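Local coordinates for protein phenol hydroxylase component phN (Pseudomonas stutzeri, PDB 3U52) that probably hydroxylates phenol as the large, diiron-bearing subunit of a bacterial multicomponent monooxygenase, at residues Y14-L17 with T18-A22; L56-D59 with A60-K63; K70-Y73 with A74-A78; S116-G119 with R120-G124. All coordinates share one frame; numbering follows the deposited sequence.

Contact 1: Y14-L17 with T18-A22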
loop_
_atom_site.group_PDB
_atom_site.type_symbol
_atom_site.label_atom_id
_atom_site.label_comp_id
_atom_site.label_asym_id
_atom_site.label_seq_id
_atom_site.Cartn_x
_atom_site.Cartn_y
_atom_site.Cartn_z
ATOM N N TYR A 14 -29.122 10.944 11.363
ATOM C CA TYR A 14 -28.844 10.318 10.077
ATOM C C TYR A 14 -30.101 10.356 9.183
ATOM O O TYR A 14 -30.002 10.607 8.028
ATOM C CB TYR A 14 -28.337 8.879 10.255
ATOM C CG TYR A 14 -28.059 8.221 8.932
ATOM C CD1 TYR A 14 -28.939 7.277 8.402
ATOM C CD2 TYR A 14 -26.906 8.563 8.204
ATOM C CE1 TYR A 14 -28.666 6.683 7.163
ATOM C CE2 TYR A 14 -26.644 8.001 6.994
ATOM C CZ TYR A 14 -27.501 7.055 6.482
ATOM O OH TYR A 14 -27.228 6.508 5.256
ATOM N N GLN A 15 -31.276 10.116 9.740
ATOM C CA GLN A 15 -32.519 10.284 9.012
ATOM C C GLN A 15 -32.727 11.690 8.455
ATOM O O GLN A 15 -33.139 11.858 7.332
ATOM C CB GLN A 15 -33.693 9.824 9.874
ATOM C CG GLN A 15 -33.551 8.348 10.103
ATOM C CD GLN A 15 -34.775 7.656 10.678
ATOM O OE1 GLN A 15 -35.775 8.298 11.004
ATOM N NE2 GLN A 15 -34.693 6.319 10.805
ATOM N N TYR A 16 -32.413 12.704 9.232
ATOM C CA TYR A 16 -32.479 14.057 8.742
ATOM C C TYR A 16 -31.531 14.363 7.593
ATOM O O TYR A 16 -31.779 15.280 6.858
ATOM C CB TYR A 16 -32.230 15.039 9.880
ATOM C CG TYR A 16 -33.519 15.554 10.499
ATOM C CD1 TYR A 16 -33.872 15.233 11.805
ATOM C CD2 TYR A 16 -34.363 16.376 9.781
ATOM C CE1 TYR A 16 -35.075 15.737 12.376
ATOM C CE2 TYR A 16 -35.539 16.874 10.337
ATOM C CZ TYR A 16 -35.889 16.548 11.608
ATOM O OH TYR A 16 -37.057 17.058 12.087
ATOM N N LEU A 17 -30.421 13.643 7.512
ATOM C CA LEU A 17 -29.412 13.771 6.446
ATOM C C LEU A 17 -29.666 12.822 5.264
ATOM O O LEU A 17 -28.871 12.764 4.345
ATOM C CB LEU A 17 -28.021 13.476 7.013
ATOM C CG LEU A 17 -27.519 14.469 8.100
ATOM C CD1 LEU A 17 -26.128 14.144 8.584
ATOM C CD2 LEU A 17 -27.584 15.892 7.611
ATOM N N THR A 18 -30.730 12.037 5.311
ATOM C CA THR A 18 -31.077 11.163 4.182
ATOM C C THR A 18 -32.571 11.271 3.850
ATOM O O THR A 18 -32.967 11.906 2.860
ATOM C CB THR A 18 -30.755 9.671 4.444
ATOM O OG1 THR A 18 -31.308 9.290 5.710
ATOM C CG2 THR A 18 -29.226 9.391 4.451
ATOM N N ARG A 19 -33.418 10.639 4.648
ATOM C CA ARG A 19 -34.799 10.507 4.214
ATOM C C ARG A 19 -35.556 11.818 4.271
ATOM O O ARG A 19 -36.452 12.031 3.473
ATOM C CB ARG A 19 -35.535 9.332 4.903
ATOM C CG ARG A 19 -35.606 9.386 6.397
ATOM C CD ARG A 19 -36.289 8.126 6.939
ATOM N NE ARG A 19 -35.422 6.944 7.068
ATOM C CZ ARG A 19 -35.828 5.788 7.623
ATOM N NH1 ARG A 19 -35.002 4.750 7.743
ATOM N NH2 ARG A 19 -37.072 5.663 8.059
ATOM N N ASP A 20 -35.147 12.732 5.142
ATOM C CA ASP A 20 -35.820 14.015 5.235
ATOM C C ASP A 20 -35.700 14.880 3.954
ATOM O O ASP A 20 -36.509 15.806 3.746
ATOM C CB ASP A 20 -35.393 14.795 6.503
ATOM C CG ASP A 20 -36.246 16.025 6.727
ATOM O OD1 ASP A 20 -35.722 17.165 6.558
ATOM O OD2 ASP A 20 -37.471 15.832 6.969
ATOM N N MET A 21 -34.728 14.581 3.089
ATOM C CA MET A 21 -34.574 15.334 1.871
ATOM C C MET A 21 -35.690 15.008 0.827
ATOM O O MET A 21 -35.878 15.740 -0.147
ATOM C CB MET A 21 -33.188 15.063 1.273
ATOM C CG MET A 21 -32.056 15.807 1.872
ATOM S SD MET A 21 -30.539 15.470 0.860
ATOM C CE MET A 21 -29.911 14.029 1.666
ATOM N N ALA A 22 -36.391 13.887 1.029
ATOM C CA ALA A 22 -37.475 13.471 0.143
ATOM C C ALA A 22 -38.769 14.163 0.576
ATOM O O ALA A 22 -38.862 14.684 1.702
ATOM C CB ALA A 22 -37.629 11.926 0.137
#

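Contact 2: L56-D59 with A60-K63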
loop_
_atom_site.group_PDB
_atom_site.type_symbol
_atom_site.label_atom_id
_atom_site.label_comp_id
_atom_site.label_asym_id
_atom_site.label_seq_id
_atom_site.Cartn_x
_atom_site.Cartn_y
_atom_site.Cartn_z
ATOM N N LEU A 56 -23.924 5.754 7.243
ATOM C CA LEU A 56 -22.721 6.354 6.718
ATOM C C LEU A 56 -23.032 7.541 5.825
ATOM O O LEU A 56 -23.559 7.379 4.714
ATOM C CB LEU A 56 -22.010 5.330 5.843
ATOM C CG LEU A 56 -20.825 4.504 6.300
ATOM C CD1 LEU A 56 -20.422 3.700 5.057
ATOM C CD2 LEU A 56 -19.674 5.383 6.755
ATOM N N THR A 57 -22.705 8.733 6.264
ATOM C CA THR A 57 -22.928 9.865 5.375
ATOM C C THR A 57 -21.858 9.843 4.269
ATOM O O THR A 57 -20.900 9.055 4.360
ATOM C CB THR A 57 -22.958 11.182 6.135
ATOM O OG1 THR A 57 -21.765 11.277 6.914
ATOM C CG2 THR A 57 -24.184 11.256 7.031
ATOM N N MET A 58 -22.056 10.614 3.200
ATOM C CA MET A 58 -21.151 10.530 2.060
ATOM C C MET A 58 -19.692 10.910 2.408
ATOM O O MET A 58 -18.772 10.296 1.890
ATOM C CB MET A 58 -21.638 11.336 0.861
ATOM C CG MET A 58 -22.772 10.667 0.094
ATOM S SD MET A 58 -22.477 8.920 -0.290
ATOM C CE MET A 58 -20.910 8.850 -1.101
ATOM N N ASP A 59 -19.503 11.902 3.279
ATOM C CA ASP A 59 -18.148 12.361 3.668
ATOM C C ASP A 59 -17.356 11.185 4.249
ATOM O O ASP A 59 -16.243 10.925 3.823
ATOM C CB ASP A 59 -18.213 13.547 4.682
ATOM C CG ASP A 59 -19.025 13.222 5.950
ATOM O OD1 ASP A 59 -20.214 12.864 5.847
ATOM O OD2 ASP A 59 -18.492 13.309 7.087
ATOM N N ALA A 60 -17.972 10.468 5.188
ATOM C CA ALA A 60 -17.375 9.317 5.864
ATOM C C ALA A 60 -17.170 8.118 4.931
ATOM O O ALA A 60 -16.161 7.412 5.056
ATOM C CB ALA A 60 -18.277 8.910 6.994
ATOM N N TYR A 61 -18.115 7.895 3.995
ATOM C CA TYR A 61 -17.959 6.856 2.943
ATOM C C TYR A 61 -16.681 7.128 2.101
ATOM O O TYR A 61 -15.797 6.259 1.979
ATOM C CB TYR A 61 -19.217 6.771 2.051
ATOM C CG TYR A 61 -19.098 5.692 0.984
ATOM C CD1 TYR A 61 -18.560 5.986 -0.287
ATOM C CD2 TYR A 61 -19.476 4.385 1.268
ATOM C CE1 TYR A 61 -18.389 4.990 -1.263
ATOM C CE2 TYR A 61 -19.318 3.354 0.282
ATOM C CZ TYR A 61 -18.777 3.677 -0.964
ATOM O OH TYR A 61 -18.604 2.691 -1.924
ATOM N N TRP A 62 -16.557 8.333 1.537
ATOM C CA TRP A 62 -15.412 8.688 0.734
ATOM C C TRP A 62 -14.122 8.544 1.500
ATOM O O TRP A 62 -13.163 7.976 0.971
ATOM C CB TRP A 62 -15.496 10.144 0.259
ATOM C CG TRP A 62 -16.639 10.402 -0.769
ATOM C CD1 TRP A 62 -17.032 9.612 -1.814
ATOM C CD2 TRP A 62 -17.438 11.557 -0.818
ATOM N NE1 TRP A 62 -18.041 10.244 -2.544
ATOM C CE2 TRP A 62 -18.296 11.445 -1.948
ATOM C CE3 TRP A 62 -17.458 12.746 -0.060
ATOM C CZ2 TRP A 62 -19.238 12.437 -2.275
ATOM C CZ3 TRP A 62 -18.404 13.737 -0.397
ATOM C CH2 TRP A 62 -19.270 13.565 -1.484
ATOM N N LYS A 63 -14.102 9.048 2.741
ATOM C CA LYS A 63 -12.890 9.047 3.540
ATOM C C LYS A 63 -12.414 7.618 3.802
ATOM O O LYS A 63 -11.217 7.313 3.678
ATOM C CB LYS A 63 -13.146 9.735 4.876
ATOM C CG LYS A 63 -11.907 9.886 5.762
ATOM C CD LYS A 63 -12.310 10.379 7.125
ATOM C CE LYS A 63 -11.091 10.464 8.078
ATOM N NZ LYS A 63 -11.542 10.841 9.443
#

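Contact 3: K70-Y73 with A74-A78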
loop_
_atom_site.group_PDB
_atom_site.type_symbol
_atom_site.label_atom_id
_atom_site.label_comp_id
_atom_site.label_asym_id
_atom_site.label_seq_id
_atom_site.Cartn_x
_atom_site.Cartn_y
_atom_site.Cartn_z
ATOM N N LYS A 70 -6.258 3.182 -1.393
ATOM C CA LYS A 70 -4.868 3.566 -1.472
ATOM C C LYS A 70 -3.964 2.405 -0.999
ATOM O O LYS A 70 -2.965 2.124 -1.621
ATOM C CB LYS A 70 -4.629 4.877 -0.738
ATOM C CG LYS A 70 -3.179 5.442 -0.952
ATOM C CD LYS A 70 -3.121 6.997 -1.267
ATOM C CE LYS A 70 -3.473 7.886 -0.022
ATOM N NZ LYS A 70 -2.758 9.244 0.027
ATOM N N LYS A 71 -4.393 1.696 0.051
ATOM C CA LYS A 71 -3.672 0.519 0.561
ATOM C C LYS A 71 -3.706 -0.687 -0.386
ATOM O O LYS A 71 -2.663 -1.307 -0.606
ATOM C CB LYS A 71 -4.098 0.153 1.986
ATOM C CG LYS A 71 -3.791 1.294 2.989
ATOM C CD LYS A 71 -3.850 0.862 4.459
ATOM C CE LYS A 71 -5.246 0.416 4.879
ATOM N NZ LYS A 71 -5.557 0.852 6.304
ATOM N N LEU A 72 -4.889 -0.954 -0.961
ATOM C CA LEU A 72 -5.129 -2.032 -1.912
ATOM C C LEU A 72 -4.281 -1.879 -3.161
ATOM O O LEU A 72 -3.633 -2.837 -3.562
ATOM C CB LEU A 72 -6.625 -2.058 -2.306
ATOM C CG LEU A 72 -7.061 -3.163 -3.301
ATOM C CD1 LEU A 72 -7.346 -4.432 -2.550
ATOM C CD2 LEU A 72 -8.274 -2.791 -4.128
ATOM N N TYR A 73 -4.285 -0.700 -3.780
ATOM C CA TYR A 73 -3.503 -0.436 -4.973
ATOM C C TYR A 73 -1.978 -0.434 -4.785
ATOM O O TYR A 73 -1.246 -0.868 -5.666
ATOM C CB TYR A 73 -3.974 0.845 -5.684
ATOM C CG TYR A 73 -5.238 0.521 -6.455
ATOM C CD1 TYR A 73 -5.174 -0.069 -7.729
ATOM C CD2 TYR A 73 -6.486 0.679 -5.857
ATOM C CE1 TYR A 73 -6.365 -0.409 -8.416
ATOM C CE2 TYR A 73 -7.670 0.342 -6.534
ATOM C CZ TYR A 73 -7.601 -0.200 -7.804
ATOM O OH TYR A 73 -8.764 -0.544 -8.487
ATOM N N ALA A 74 -1.534 -0.001 -3.617
ATOM C CA ALA A 74 -0.095 -0.079 -3.242
ATOM C C ALA A 74 0.346 -1.535 -3.242
ATOM O O ALA A 74 1.432 -1.854 -3.712
ATOM C CB ALA A 74 0.121 0.498 -1.868
ATOM N N ILE A 75 -0.505 -2.399 -2.681
ATOM C CA ILE A 75 -0.215 -3.837 -2.607
ATOM C C ILE A 75 -0.254 -4.447 -4.014
ATOM O O ILE A 75 0.624 -5.267 -4.370
ATOM C CB ILE A 75 -1.171 -4.558 -1.620
ATOM C CG1 ILE A 75 -0.856 -4.107 -0.189
ATOM C CG2 ILE A 75 -1.054 -6.091 -1.715
ATOM C CD1 ILE A 75 -1.910 -4.355 0.875
ATOM N N PHE A 76 -1.267 -4.072 -4.810
ATOM C CA PHE A 76 -1.386 -4.595 -6.182
ATOM C C PHE A 76 -0.146 -4.256 -7.035
ATOM O O PHE A 76 0.276 -5.080 -7.891
ATOM C CB PHE A 76 -2.620 -4.023 -6.922
ATOM C CG PHE A 76 -3.934 -4.634 -6.530
ATOM C CD1 PHE A 76 -4.011 -5.785 -5.764
ATOM C CD2 PHE A 76 -5.114 -4.069 -7.007
ATOM C CE1 PHE A 76 -5.270 -6.349 -5.423
ATOM C CE2 PHE A 76 -6.383 -4.601 -6.657
ATOM C CZ PHE A 76 -6.457 -5.758 -5.897
ATOM N N ASP A 77 0.358 -3.020 -6.920
ATOM C CA ASP A 77 1.540 -2.611 -7.656
ATOM C C ASP A 77 2.786 -3.369 -7.195
ATOM O O ASP A 77 3.640 -3.664 -8.023
ATOM C CB ASP A 77 1.848 -1.109 -7.513
ATOM C CG ASP A 77 0.785 -0.205 -8.117
ATOM O OD1 ASP A 77 0.614 0.892 -7.543
ATOM O OD2 ASP A 77 0.143 -0.549 -9.151
ATOM N N ALA A 78 2.909 -3.620 -5.891
ATOM C CA ALA A 78 4.039 -4.341 -5.306
ATOM C C ALA A 78 4.049 -5.810 -5.770
ATOM O O ALA A 78 5.134 -6.416 -6.001
ATOM C CB ALA A 78 3.947 -4.318 -3.779
#

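Contact 4: S116-G119 with R120-G124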
loop_
_atom_site.group_PDB
_atom_site.type_symbol
_atom_site.label_atom_id
_atom_site.label_comp_id
_atom_site.label_asym_id
_atom_site.label_seq_id
_atom_site.Cartn_x
_atom_site.Cartn_y
_atom_site.Cartn_z
ATOM N N SER A 116 -28.277 -0.115 -8.886
ATOM C CA SER A 116 -28.495 1.286 -9.331
ATOM C C SER A 116 -29.993 1.480 -9.679
ATOM O O SER A 116 -30.662 2.430 -9.231
ATOM C CB SER A 116 -27.652 1.592 -10.569
ATOM O OG SER A 116 -26.245 1.603 -10.279
ATOM N N LYS A 117 -30.510 0.584 -10.509
ATOM C CA LYS A 117 -31.907 0.671 -10.884
ATOM C C LYS A 117 -32.858 0.545 -9.713
ATOM O O LYS A 117 -33.816 1.298 -9.627
ATOM C CB LYS A 117 -32.240 -0.318 -12.006
ATOM C CG LYS A 117 -33.787 -0.529 -12.200
ATOM C CD LYS A 117 -34.102 -1.139 -13.544
ATOM C CE LYS A 117 -35.648 -1.280 -13.680
ATOM N NZ LYS A 117 -36.202 -0.023 -14.319
ATOM N N VAL A 118 -32.612 -0.385 -8.786
ATOM C CA VAL A 118 -33.516 -0.575 -7.649
ATOM C C VAL A 118 -33.410 0.597 -6.621
ATOM O O VAL A 118 -34.391 0.975 -5.944
ATOM C CB VAL A 118 -33.279 -2.044 -7.075
ATOM C CG1 VAL A 118 -32.239 -2.052 -5.966
ATOM C CG2 VAL A 118 -34.575 -2.693 -6.642
ATOM N N GLY A 119 -32.233 1.214 -6.530
ATOM C CA GLY A 119 -32.055 2.480 -5.776
ATOM C C GLY A 119 -32.731 3.725 -6.393
ATOM O O GLY A 119 -32.626 4.831 -5.840
ATOM N N ARG A 120 -33.411 3.547 -7.537
ATOM C CA ARG A 120 -34.408 4.504 -8.061
ATOM C C ARG A 120 -35.901 4.074 -7.823
ATOM O O ARG A 120 -36.786 4.925 -7.756
ATOM C CB ARG A 120 -34.147 4.759 -9.557
ATOM C CG ARG A 120 -35.253 5.539 -10.278
ATOM C CD ARG A 120 -35.309 7.017 -9.790
ATOM N NE ARG A 120 -36.360 7.771 -10.478
ATOM C CZ ARG A 120 -37.660 7.651 -10.240
ATOM N NH1 ARG A 120 -38.139 6.829 -9.275
ATOM N NH2 ARG A 120 -38.489 8.390 -10.973
ATOM N N GLN A 121 -36.194 2.784 -7.693
ATOM C CA GLN A 121 -37.612 2.321 -7.775
ATOM C C GLN A 121 -38.435 2.379 -6.531
ATOM O O GLN A 121 -39.660 2.381 -6.649
ATOM C CB GLN A 121 -37.754 0.887 -8.302
ATOM C CG GLN A 121 -37.170 0.620 -9.641
ATOM C CD GLN A 121 -37.480 1.659 -10.657
ATOM O OE1 GLN A 121 -38.672 2.053 -10.904
ATOM N NE2 GLN A 121 -36.411 2.133 -11.296
ATOM N N PHE A 122 -37.782 2.360 -5.355
ATOM C CA PHE A 122 -38.477 2.264 -4.064
ATOM C C PHE A 122 -38.893 3.643 -3.613
ATOM O O PHE A 122 -38.089 4.587 -3.729
ATOM C CB PHE A 122 -37.585 1.626 -2.979
ATOM C CG PHE A 122 -37.290 0.192 -3.221
ATOM C CD1 PHE A 122 -38.335 -0.703 -3.490
ATOM C CD2 PHE A 122 -35.998 -0.280 -3.172
ATOM C CE1 PHE A 122 -38.120 -2.038 -3.704
ATOM C CE2 PHE A 122 -35.750 -1.631 -3.412
ATOM C CZ PHE A 122 -36.827 -2.520 -3.686
ATOM N N SER A 123 -40.117 3.777 -3.110
ATOM C CA SER A 123 -40.570 5.065 -2.657
ATOM C C SER A 123 -40.033 5.393 -1.309
ATOM O O SER A 123 -40.167 6.533 -0.863
ATOM C CB SER A 123 -42.102 5.231 -2.684
ATOM O OG SER A 123 -42.790 4.214 -1.956
ATOM N N GLY A 124 -39.408 4.426 -0.637
ATOM C CA GLY A 124 -38.824 4.737 0.676
ATOM C C GLY A 124 -37.413 5.277 0.525
ATOM O O GLY A 124 -36.534 4.573 -0.000
HETATM O O HOH W 1 -35.191 2.932 -13.565
#

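Contact 1: Y14-L17 with T18-A22
The side-chain amide of Gln15 and the guanidinium of Arg19 lie one over the other, their planes only 14° apart and their chains pointing the same way. Gln15 NE2 sits 3.4 Å from Arg19 CZ, over the centre of the guanidinium; two N-H donors cannot bond to each other, so the contact is flat stacking. Arg19 gets there because its chain kinks about CG-CD (chi3 82°) and runs alongside Gln15, which is itself extended beyond CG. The charged end is held from outside the turn, NH1 by a salt bridge to Asp52 and a hydrogen bond to the carbonyl of Trp50.

A different geometry joins Tyr14 and Thr18. The methyl CG2 of Thr18 rests over one face of the phenol ring, 4.0 Å from its centroid, a CH-pi contact. Threonine suits the place by offering a methyl to the ring, and a hydroxyl whose OG1 lies 3.0 Å from Tyr14 O.

All this surrounds the C-terminal end of helix 10-16, which unwinds into a short 3-10 turn at 19-21. Gln15 O binds two amides there, Thr18 N at 3.1 Å and Asp20 N at 3.1 Å, which approach from opposite faces of the carbonyl plane.

Tyr16 and Asp20 also run side by side, the carboxylate at the ring edge with Asp20 OD1 3.6 Å from Tyr16 CD2 and the two planes 64° apart. The polar ends of both turn to the chain of another protein, where Asp20 OD1 meets a basic side chain and Tyr16 OH an acidic one.

Contact 2: L56-D59 with A60-K63
Met58 curls back on itself and lays its terminal methyl over the indole of Trp62, one helical turn further on. Successive bends at chi2 (-48°) and chi3 (-53°) bring CE to 3.9 Å from the centroid of the five-membered ring of Trp62, a CH-pi contact. The sulfur lies above the same face at a greater distance, 5.4 Å from SD to that centroid, in a Met-aromatic arrangement. An unbranched thioether is flexible enough for such a fold, and the methyl also reaches the neighbouring ring, with Met58 CE 3.8 Å from Tyr61 CD1.

The backbone of Met58 serves Trp62 as well: Met58 O accepts from Trp62 N at 3.0 Å and lies against the indole face. This is the first turn of helix 58-81. Thr57 occupies the N-cap position without a capping bond from its side chain. Leu56, just ahead of the helix, sets CD1 in the plane of the Tyr61 ring at its edge, and places CD2 3.8 Å from Ala60 CB, where a small residue leaves room for the leucine.

The apolar packing involves the rings, and their polar atoms bond partners beyond the turn: Tyr61 OH bonds Asp137 and an aromatic side chain of another protein's chain, and Trp62 NE1 likewise bonds an aromatic side chain of that chain, consistent with a role in subunit assembly.

Contact 3: K70-Y73 with A74-A78
Phe76 is gripped by Leu72, four residues before it, over one face and by Tyr73, three before it, whose own face receives its edge. Leu72 CG stands 4.0 Å from the centroid of the Phe76 ring, 26° off its normal, and its two methyls spread over the far half of the ring, CD2 lying 3.6 Å from Phe76 CE2. The leucine branch reaches forward over the ring because CG is turned anti to the backbone N (chi1 -179°), beside the carbonyl carbon. Leu72 O also lies over a face of Phe76, toward the rim.

Tyr73 meets the same ring in a T-shaped pair: the CD2 edge of Phe76 points at the tyrosine face, with centroids 5.6 Å apart and planes at 79°. An edge carrying slightly positive hydrogens against an electron-rich face is a favourable electrostatic match.

These are neighbours along helix 58-81, in the hydroxylase region this family shares. Its backbone keeps the i to i+4 ladder, in which Phe76 N bonds Leu72 O at 2.9 Å and Asp77 N bonds Tyr73 O at 3.0 Å.

Further out, Tyr73 OH bonds His147 ND1, which ties the tyrosine to helix 125-155, and Thr144 of that helix touches both Leu72 and Tyr73. Asp77 carries its charge to a basic side chain of another protein's chain. Ala74, small enough for a close helix approach, packs on Lys71 of the second subunit, and Ile75 on that subunit's Ala78.

Contact 4: S116-G119 with R120-G124
Val118 and Phe122 form the close apolar side of this helix end: the valine methyl CG2 presses on the ring at 3.6 Å from Phe122 CE2 and nearly as close to CZ. Branched and compact, Val118 fits beside the phenylalanine, whose CD2 also comes to 3.4 Å from Val118 O. Pro187 and Leu191 of helix 187-216 and Cys131 of helix 125-155 pack on both residues, and Phe188 meets the Phe122 ring at about 45°. A bound xenon lies about 4 Å from the Phe122 side chain, in the apolar setting that such an atom prefers.

Between this side and the polar one, helix 105-121 comes to its end. Lys117 O receives Arg120 N at 3.1 Å, from above the carbonyl plane, and Gln121 N binds Val118 O in the same three-residue step. Bonds of this span are found as the weakly bonded end of the helix gives way to the loop before helix 125-155.

The other side is polar and holds a bound water, with Lys117 partly exposed. Gln121 bends at chi2 (-45°), which swings its amide back over the preceding turn, and NE2 donates to Lys117 O at 3.2 Å, from the face of the carbonyl plane opposite to Arg120 N. Gln121 N itself reaches Lys117 O only weakly. The water accepts from Lys117 NZ at 3.2 Å and, weakly, from Gln121 NE2, bridging two donors. Lys117 carries its charge to Glu36 in a salt bridge and makes a cation-pi contact with an aromatic side chain of another protein's chain.

Each contact joins adjoining segments, so the four follow one another in series along the chain and none nests within or crosses another. Contact 1 closes the turn where helix 10-16 ends; contact 2 opens helix 58-81, and contact 3 lies further along the same helix, about 22 Å away between centres. Contact 4 rounds off helix 105-121. Contacts 1 and 2 touch directly: Tyr14 CE2 lies 3.5 Å from Leu56 N, and Leu17 CD1 packs on Thr57 CG2, bringing the N-terminal arm against the start of helix 58-81. Contact 4 comes within about 6 Å of contact 1 at the nearest atoms. Helix 125-155 is common ground, touched by side chains of all four.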